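Local coordinates for protein putative mandelate racemase (Salmonella typhimurium, PDB 2O56) that binds magnesium in an enolase-superfamily barrel and is probably a hydro-lyase of the mandelate racemase group, its substrate not being established, at residues I293-C298 / T304-I309; H347-Y352 / G371-P376. One frame throughout, in Å; residues are numbered along the deposited sequence.

Two ways of fastening the barrel of a mandelate racemase-like protein can be compared here. Contact 1 (293-298 with 304-309) joins the end of a barrel strand to the helix that follows it. Contact 2 (347-352 with 371-376) joins two outer strands of a three-stranded sheet, each paired with strand 130-135. Both are buried, their centres lie 18 Å apart, and they share no element, though helix 328-340 packs against both. The chemistry follows the place: aliphatic side chains, a proline ring among them, meet in contact 1, in a loop whose polar residues neighbour the magnesium ligands, whereas contact 2 pairs two aromatic rings, with a leucine methyl beside them and a water joining histidine to tyrosine.

Contact 1. Residues I293-C298 / T304-I309; sequences IQPDIC and TEVKKI
Val-306 is the wedge of this contact, set between Pro-295 and Ile-297. Its CG1 lies 3.8 Å from Pro-295 CG and equally near CG1 of Ile-297; the valine and Ile-297 side chains cross at about a right angle. The other methyl, CG2, rests 4.0 Å from Pro-295 CB. With CG1 anti to the backbone N (chi1 171°), the fork of the valine opens onto both neighbours. One helical turn on, Ile-309 presents its CG2 methyl, which packs 3.5 Å from CD1 of Ile-293 and, more distantly, against the proline ring. The side chains that meet are all apolar. Asp-296 points away from the helix: its OD1 accepts a hydrogen bond from the backbone N of Cys-298 at 2.8 Å, closing an Asx turn, while OD2 is hydrogen-bonded to His-323. This aspartate lies about 5 Å, side chain to side chain, from the magnesium ligand Glu-273, though about 9 Å from the ion, so this side of the loop lies near the metal site. Around this strand-loop-helix unit, Tyr-281 of helix 277-286 packs on Pro-295 and Ile-309, Val-333 and Met-337 of helix 328-340 pack on Ile-297, and Ile-293 is backbone-bonded to Thr-319 of strand 319-320.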
ATOM      1  N   ILE A 293       1.495 -24.988  -5.710  1.00 24.99           N
ATOM      2  CA  ILE A 293       0.040 -25.055  -5.814  1.00 23.38           C
ATOM      3  C   ILE A 293      -0.440 -26.477  -6.109  1.00 26.62           C
ATOM      4  O   ILE A 293       0.236 -27.246  -6.804  1.00 22.62           O
ATOM      5  CB  ILE A 293      -0.536 -24.015  -6.809  1.00 20.16           C
ATOM      6  CG1 ILE A 293      -0.050 -24.294  -8.226  1.00 23.46           C
ATOM      7  CG2 ILE A 293      -0.169 -22.566  -6.354  1.00 18.25           C
ATOM      8  CD1 ILE A 293      -0.981 -23.716  -9.283  1.00 21.28           C
ATOM      9  N   GLN A 294      -1.595 -26.829  -5.549  1.00 20.50           N
ATOM     10  CA  GLN A 294      -2.064 -28.207  -5.569  1.00 22.60           C
ATOM     11  C   GLN A 294      -3.506 -28.353  -6.029  1.00 23.33           C
ATOM     12  O   GLN A 294      -4.305 -28.975  -5.319  1.00 26.64           O
ATOM     13  CB  GLN A 294      -1.910 -28.853  -4.190  1.00 18.17           C
ATOM     14  CG  GLN A 294      -0.524 -28.670  -3.585  1.00 23.71           C
ATOM     15  CD  GLN A 294      -0.457 -29.155  -2.162  1.00 26.41           C
ATOM     16  OE1 GLN A 294      -1.179 -28.680  -1.309  1.00 27.10           O
ATOM     17  NE2 GLN A 294       0.405 -30.118  -1.905  1.00 26.95           N
ATOM     18  N   PRO A 295      -3.842 -27.813  -7.224  1.00 23.40           N
ATOM     19  CA  PRO A 295      -5.209 -27.996  -7.660  1.00 20.52           C
ATOM     20  C   PRO A 295      -5.468 -29.468  -7.923  1.00 28.89           C
ATOM     21  O   PRO A 295      -4.582 -30.187  -8.392  1.00 24.34           O
ATOM     22  CB  PRO A 295      -5.298 -27.174  -8.966  1.00 20.38           C
ATOM     23  CG  PRO A 295      -3.865 -27.067  -9.455  1.00 23.12           C
ATOM     24  CD  PRO A 295      -3.016 -27.088  -8.214  1.00 23.05           C
ATOM     25  N   ASP A 296      -6.667 -29.906  -7.571  1.00 21.87           N
ATOM     26  CA  ASP A 296      -7.173 -31.227  -7.939  1.00 24.31           C
ATOM     27  C   ASP A 296      -7.961 -31.025  -9.238  1.00 27.63           C
ATOM     28  O   ASP A 296      -8.868 -30.213  -9.276  1.00 26.57           O
ATOM     29  CB  ASP A 296      -8.086 -31.706  -6.792  1.00 25.40           C
ATOM     30  CG  ASP A 296      -8.611 -33.137  -6.982  1.00 32.65           C
ATOM     31  OD1 ASP A 296      -9.190 -33.445  -8.033  1.00 32.70           O
ATOM     32  OD2 ASP A 296      -8.486 -33.950  -6.044  1.00 38.06           O
ATOM     33  N   ILE A 297      -7.613 -31.744 -10.305  1.00 25.82           N
ATOM     34  CA  ILE A 297      -8.283 -31.539 -11.592  1.00 24.99           C
ATOM     35  C   ILE A 297      -9.773 -31.882 -11.488  1.00 26.64           C
ATOM     36  O   ILE A 297     -10.582 -31.302 -12.192  1.00 25.15           O
ATOM     37  CB  ILE A 297      -7.567 -32.304 -12.760  1.00 25.51           C
ATOM     38  CG1 ILE A 297      -6.198 -31.685 -13.038  1.00 28.95           C
ATOM     39  CG2 ILE A 297      -8.387 -32.289 -14.082  1.00 25.72           C
ATOM     40  CD1 ILE A 297      -5.196 -32.649 -13.682  1.00 24.79           C
ATOM     41  N   CYS A 298     -10.128 -32.792 -10.578  1.00 22.36           N
ATOM     42  CA  CYS A 298     -11.499 -33.295 -10.436  1.00 26.17           C
ATOM     43  C   CYS A 298     -12.343 -32.444  -9.494  1.00 30.39           C
ATOM     44  O   CYS A 298     -13.567 -32.615  -9.433  1.00 23.79           O
ATOM     45  CB  CYS A 298     -11.497 -34.743  -9.941  1.00 28.76           C
ATOM     46  SG  CYS A 298     -10.620 -35.921 -11.006  1.00 33.69           S
ATOM     47  N   THR A 304      -9.657 -27.859 -18.493  1.00 22.52           N
ATOM     48  CA  THR A 304      -9.649 -26.535 -19.117  1.00 24.99           C
ATOM     49  C   THR A 304      -9.115 -25.470 -18.156  1.00 24.45           C
ATOM     50  O   THR A 304      -8.240 -24.672 -18.519  1.00 25.51           O
ATOM     51  CB  THR A 304     -11.034 -26.156 -19.631  1.00 23.36           C
ATOM     52  OG1 THR A 304     -11.507 -27.203 -20.486  1.00 25.95           O
ATOM     53  CG2 THR A 304     -10.983 -24.852 -20.431  1.00 21.10           C
ATOM     54  N   GLU A 305      -9.623 -25.490 -16.928  1.00 24.88           N
ATOM     55  CA  GLU A 305      -9.302 -24.471 -15.942  1.00 22.19           C
ATOM     56  C   GLU A 305      -7.983 -24.762 -15.229  1.00 23.47           C
ATOM     57  O   GLU A 305      -7.195 -23.840 -14.972  1.00 21.92           O
ATOM     58  CB  GLU A 305     -10.442 -24.315 -14.921  1.00 19.21           C
ATOM     59  CG  GLU A 305     -10.241 -23.132 -13.993  1.00 18.57           C
ATOM     60  CD  GLU A 305     -10.531 -21.785 -14.635  1.00 27.76           C
ATOM     61  OE1 GLU A 305     -10.918 -21.721 -15.828  1.00 23.07           O
ATOM     62  OE2 GLU A 305     -10.346 -20.766 -13.940  1.00 25.45           O
ATOM     63  N   VAL A 306      -7.720 -26.019 -14.901  1.00 21.77           N
ATOM     64  CA  VAL A 306      -6.456 -26.304 -14.201  1.00 19.10           C
ATOM     65  C   VAL A 306      -5.207 -26.005 -15.057  1.00 19.72           C
ATOM     66  O   VAL A 306      -4.209 -25.493 -14.546  1.00 27.13           O
ATOM     67  CB  VAL A 306      -6.456 -27.695 -13.492  1.00 21.67           C
ATOM     68  CG1 VAL A 306      -5.071 -28.053 -12.961  1.00 19.58           C
ATOM     69  CG2 VAL A 306      -7.464 -27.677 -12.318  1.00 19.32           C
ATOM     70  N   LYS A 307      -5.261 -26.283 -16.361  1.00 20.87           N
ATOM     71  CA  LYS A 307      -4.196 -25.834 -17.255  1.00 26.98           C
ATOM     72  C   LYS A 307      -3.975 -24.322 -17.128  1.00 23.13           C
ATOM     73  O   LYS A 307      -2.853 -23.867 -17.062  1.00 24.24           O
ATOM     74  CB  LYS A 307      -4.491 -26.218 -18.714  1.00 19.97           C
ATOM     75  CG  LYS A 307      -3.382 -25.887 -19.705  1.00 23.35           C
ATOM     76  CD  LYS A 307      -2.100 -26.675 -19.409  1.00 24.73           C
ATOM     77  CE  LYS A 307      -1.022 -26.434 -20.482  1.00 33.75           C
ATOM     78  NZ  LYS A 307      -0.826 -24.977 -20.823  1.00 27.71           N
ATOM     79  N   LYS A 308      -5.059 -23.557 -17.106  1.00 21.27           N
ATOM     80  CA  LYS A 308      -4.972 -22.097 -16.968  1.00 21.03           C
ATOM     81  C   LYS A 308      -4.389 -21.660 -15.617  1.00 23.52           C
ATOM     82  O   LYS A 308      -3.549 -20.753 -15.555  1.00 21.26           O
ATOM     83  CB  LYS A 308      -6.344 -21.479 -17.215  1.00 25.28           C
ATOM     84  CG  LYS A 308      -6.886 -21.802 -18.609  1.00 16.09           C
ATOM     85  CD  LYS A 308      -8.314 -21.234 -18.756  1.00 19.72           C
ATOM     86  CE  LYS A 308      -8.813 -21.408 -20.182  1.00 18.65           C
ATOM     87  NZ  LYS A 308     -10.244 -20.904 -20.286  1.00 21.05           N
ATOM     88  N   ILE A 309      -4.810 -22.333 -14.548  1.00 24.11           N
ATOM     89  CA  ILE A 309      -4.190 -22.166 -13.231  1.00 22.63           C
ATOM     90  C   ILE A 309      -2.678 -22.364 -13.262  1.00 25.28           C
ATOM     91  O   ILE A 309      -1.935 -21.510 -12.785  1.00 24.03           O
ATOM     92  CB  ILE A 309      -4.872 -23.066 -12.157  1.00 25.15           C
ATOM     93  CG1 ILE A 309      -6.318 -22.613 -11.933  1.00 19.90           C
ATOM     94  CG2 ILE A 309      -4.082 -23.058 -10.816  1.00 21.10           C
ATOM     95  CD1 ILE A 309      -7.146 -23.578 -11.074  1.00 19.24           C
TER

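Contact 2. Residues H347-Y352 / G371-P376; sequences HELHRY and GMYEVP
A water takes hold of two side chains at once, lying 2.9 Å from OH of Tyr-373 and 3.0 Å from NE2 of His-347. It sits in the plane of the imidazole, at the ring's edge, and so bridges the polar ends of residues whose rings also touch directly. The tyrosine turns an edge toward the face of the histidine in an offset edge-to-face pair, with centroids 4.9 Å apart and planes at 66°. CE1 of Tyr-373 makes the approach, 3.5 Å from His-347 NE2 and 3.6 Å from CD2 of the same ring. A fully extended first torsion (chi1 180°) carries the imidazole out from its strand toward the tyrosine. The other nitrogen, ND1, is hydrogen-bonded to OE1 of Glu-338 in helix 328-340; with the water at NE2, both nitrogens are engaged and the rotation of the ring is probably fixed. A carboxylate at ND1 would be expected to polarise the imidazole. Leu-349, two residues along the same strand, brings its CD1 methyl to 3.3 Å from the Tyr-373 hydroxyl oxygen, crossing the phenol at about a right angle. The hydroxyl thus has the Leu-349 methyl on one flank and the water on another. Leu-335 of helix 328-340 touches both rings, and Thr-132 touches Leu-349 and Tyr-373. The backbones remain apart because strand 130-135 runs between them, parallel to 347-350 and antiparallel to 372-373: the contact is a side-chain bridge over the central strand of a mixed three-stranded sheet, at the modified TIM barrel, (beta/alpha)7-beta, of the enolase superfamily.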
ATOM      1  N   HIS A 347       4.336 -35.734  -7.916  1.00 25.36           N
ATOM      2  CA  HIS A 347       3.003 -36.337  -7.959  1.00 25.55           C
ATOM      3  C   HIS A 347       2.669 -36.989  -6.605  1.00 28.47           C
ATOM      4  O   HIS A 347       3.562 -37.488  -5.904  1.00 29.17           O
ATOM      5  CB  HIS A 347       2.947 -37.364  -9.109  1.00 30.09           C
ATOM      6  CG  HIS A 347       1.630 -38.067  -9.269  1.00 26.90           C
ATOM      7  ND1 HIS A 347       0.692 -37.689 -10.211  1.00 25.12           N
ATOM      8  CD2 HIS A 347       1.113 -39.151  -8.638  1.00 23.03           C
ATOM      9  CE1 HIS A 347      -0.357 -38.490 -10.127  1.00 27.98           C
ATOM     10  NE2 HIS A 347      -0.131 -39.379  -9.176  1.00 28.43           N
ATOM     11  N   GLU A 348       1.387 -36.979  -6.243  1.00 23.73           N
ATOM     12  CA  GLU A 348       0.919 -37.546  -4.974  1.00 23.88           C
ATOM     13  C   GLU A 348       0.382 -38.964  -5.137  1.00 31.09           C
ATOM     14  O   GLU A 348      -0.577 -39.186  -5.870  1.00 27.93           O
ATOM     15  CB  GLU A 348      -0.190 -36.672  -4.367  1.00 26.53           C
ATOM     16  CG  GLU A 348      -0.812 -37.244  -3.088  1.00 26.78           C
ATOM     17  CD  GLU A 348      -1.775 -36.280  -2.390  1.00 38.41           C
ATOM     18  OE1 GLU A 348      -2.376 -35.434  -3.083  1.00 26.15           O
ATOM     19  OE2 GLU A 348      -1.944 -36.386  -1.150  1.00 33.96           O
ATOM     20  N   LEU A 349       0.957 -39.913  -4.405  1.00 26.36           N
ATOM     21  CA  LEU A 349       0.451 -41.287  -4.436  1.00 27.78           C
ATOM     22  C   LEU A 349      -0.080 -41.770  -3.093  1.00 27.96           C
ATOM     23  O   LEU A 349       0.679 -41.903  -2.129  1.00 28.27           O
ATOM     24  CB  LEU A 349       1.517 -42.260  -4.948  1.00 30.59           C
ATOM     25  CG  LEU A 349       1.128 -43.742  -4.911  1.00 36.27           C
ATOM     26  CD1 LEU A 349       0.333 -44.118  -6.134  1.00 34.37           C
ATOM     27  CD2 LEU A 349       2.353 -44.592  -4.795  1.00 35.58           C
ATOM     28  N   HIS A 350      -1.376 -42.059  -3.036  1.00 32.72           N
ATOM     29  CA  HIS A 350      -1.939 -42.715  -1.868  1.00 34.18           C
ATOM     30  C   HIS A 350      -1.817 -44.218  -2.014  1.00 34.49           C
ATOM     31  O   HIS A 350      -1.853 -44.747  -3.125  1.00 39.61           O
ATOM     32  CB  HIS A 350      -3.403 -42.391  -1.716  1.00 39.19           C
ATOM     33  CG  HIS A 350      -3.689 -40.944  -1.496  1.00 35.58           C
ATOM     34  ND1 HIS A 350      -3.850 -40.399  -0.240  1.00 40.30           N
ATOM     35  CD2 HIS A 350      -3.857 -39.930  -2.375  1.00 39.00           C
ATOM     36  CE1 HIS A 350      -4.105 -39.108  -0.356  1.00 44.22           C
ATOM     37  NE2 HIS A 350      -4.121 -38.798  -1.641  1.00 42.78           N
ATOM     38  N   ARG A 351      -1.702 -44.892  -0.873  1.00 40.04           N
ATOM     39  CA  ARG A 351      -1.592 -46.348  -0.827  1.00 43.46           C
ATOM     40  C   ARG A 351      -2.809 -47.049  -1.445  1.00 46.03           C
ATOM     41  O   ARG A 351      -2.658 -48.011  -2.202  1.00 43.63           O
ATOM     42  CB  ARG A 351      -1.391 -46.803   0.612  1.00 47.68           C
ATOM     43  CG  ARG A 351      -0.768 -48.177   0.742  1.00 56.31           C
ATOM     44  CD  ARG A 351      -1.550 -49.024   1.731  1.00 58.92           C
ATOM     45  NE  ARG A 351      -1.531 -48.466   3.077  1.00 61.84           N
ATOM     46  CZ  ARG A 351      -2.601 -47.993   3.705  1.00 76.14           C
ATOM     47  NH1 ARG A 351      -2.480 -47.499   4.929  1.00 72.05           N
ATOM     48  NH2 ARG A 351      -3.791 -48.011   3.110  1.00 79.09           N
ATOM     49  N   TYR A 352      -4.006 -46.547  -1.145  1.00 39.19           N
ATOM     50  CA  TYR A 352      -5.259 -47.184  -1.585  1.00 44.77           C
ATOM     51  C   TYR A 352      -5.365 -47.235  -3.111  1.00 48.77           C
ATOM     52  O   TYR A 352      -6.053 -48.089  -3.654  1.00 50.43           O
ATOM     53  CB  TYR A 352      -6.484 -46.449  -1.006  1.00 44.04           C
ATOM     54  CG  TYR A 352      -6.831 -45.210  -1.792  1.00 50.03           C
ATOM     55  CD1 TYR A 352      -7.593 -45.290  -2.968  1.00 44.46           C
ATOM     56  CD2 TYR A 352      -6.375 -43.960  -1.384  1.00 45.71           C
ATOM     57  CE1 TYR A 352      -7.874 -44.169  -3.708  1.00 51.95           C
ATOM     58  CE2 TYR A 352      -6.671 -42.822  -2.117  1.00 42.26           C
ATOM     59  CZ  TYR A 352      -7.416 -42.935  -3.281  1.00 42.15           C
ATOM     60  OH  TYR A 352      -7.704 -41.806  -4.015  1.00 47.00           O
ATOM     61  N   GLY A 371       9.103 -45.341  -7.743  1.00 37.82           N
ATOM     62  CA  GLY A 371       8.813 -43.958  -7.394  1.00 43.04           C
ATOM     63  C   GLY A 371       8.412 -43.080  -8.563  1.00 36.85           C
ATOM     64  O   GLY A 371       8.288 -41.870  -8.402  1.00 42.02           O
ATOM     65  N   MET A 372       8.208 -43.680  -9.737  1.00 31.44           N
ATOM     66  CA  MET A 372       7.992 -42.929 -10.992  1.00 32.32           C
ATOM     67  C   MET A 372       6.755 -43.462 -11.703  1.00 37.01           C
ATOM     68  O   MET A 372       6.542 -44.671 -11.764  1.00 38.78           O
ATOM     69  CB  MET A 372       9.201 -43.073 -11.944  1.00 35.78           C
ATOM     70  CG  MET A 372      10.560 -42.628 -11.384  1.00 46.85           C
ATOM     71  SD  MET A 372      10.812 -40.836 -11.455  1.00 55.89           S
ATOM     72  CE  MET A 372      12.519 -40.685 -10.941  1.00 67.92           C
ATOM     73  N   TYR A 373       5.940 -42.563 -12.237  1.00 28.58           N
ATOM     74  CA  TYR A 373       4.845 -42.932 -13.139  1.00 28.16           C
ATOM     75  C   TYR A 373       5.230 -42.597 -14.567  1.00 28.84           C
ATOM     76  O   TYR A 373       6.040 -41.681 -14.795  1.00 27.51           O
ATOM     77  CB  TYR A 373       3.636 -42.065 -12.847  1.00 33.07           C
ATOM     78  CG  TYR A 373       2.596 -42.614 -11.926  1.00 31.73           C
ATOM     79  CD1 TYR A 373       2.404 -42.043 -10.674  1.00 28.61           C
ATOM     80  CD2 TYR A 373       1.765 -43.668 -12.315  1.00 35.29           C
ATOM     81  CE1 TYR A 373       1.410 -42.502  -9.811  1.00 31.12           C
ATOM     82  CE2 TYR A 373       0.766 -44.142 -11.459  1.00 28.77           C
ATOM     83  CZ  TYR A 373       0.595 -43.547 -10.206  1.00 32.04           C
ATOM     84  OH  TYR A 373      -0.379 -43.981  -9.325  1.00 30.79           O
ATOM     85  N   GLU A 374       4.622 -43.303 -15.527  1.00 27.33           N
ATOM     86  CA  GLU A 374       4.625 -42.843 -16.908  1.00 29.44           C
ATOM     87  C   GLU A 374       3.208 -42.544 -17.351  1.00 23.08           C
ATOM     88  O   GLU A 374       2.250 -43.105 -16.827  1.00 33.35           O
ATOM     89  CB  GLU A 374       5.290 -43.853 -17.849  1.00 28.41           C
ATOM     90  CG  GLU A 374       6.783 -44.103 -17.542  1.00 39.89           C
ATOM     91  CD  GLU A 374       7.399 -45.143 -18.467  1.00 45.53           C
ATOM     92  OE1 GLU A 374       6.811 -46.238 -18.606  1.00 63.77           O
ATOM     93  OE2 GLU A 374       8.463 -44.865 -19.055  1.00 58.27           O
ATOM     94  N   VAL A 375       3.098 -41.628 -18.300  1.00 29.69           N
ATOM     95  CA  VAL A 375       1.816 -41.131 -18.789  1.00 30.23           C
ATOM     96  C   VAL A 375       1.099 -42.179 -19.690  1.00 34.64           C
ATOM     97  O   VAL A 375       1.764 -42.893 -20.444  1.00 35.00           O
ATOM     98  CB  VAL A 375       2.052 -39.770 -19.513  1.00 26.29           C
ATOM     99  CG1 VAL A 375       2.727 -39.954 -20.872  1.00 29.08           C
ATOM    100  CG2 VAL A 375       0.796 -38.937 -19.588  1.00 24.81           C
ATOM    101  N   PRO A 376      -0.252 -42.283 -19.602  1.00 30.92           N
ATOM    102  CA  PRO A 376      -1.004 -43.087 -20.561  1.00 32.32           C
ATOM    103  C   PRO A 376      -0.813 -42.621 -22.004  1.00 37.51           C
ATOM    104  O   PRO A 376      -0.573 -41.440 -22.257  1.00 30.10           O
ATOM    105  CB  PRO A 376      -2.465 -42.878 -20.132  1.00 27.94           C
ATOM    106  CG  PRO A 376      -2.379 -42.517 -18.680  1.00 28.18           C
ATOM    107  CD  PRO A 376      -1.144 -41.685 -18.587  1.00 28.12           C
TER
HETATM  108  O   HOH W   1      -1.782 -41.696  -8.351  1.00 35.78           O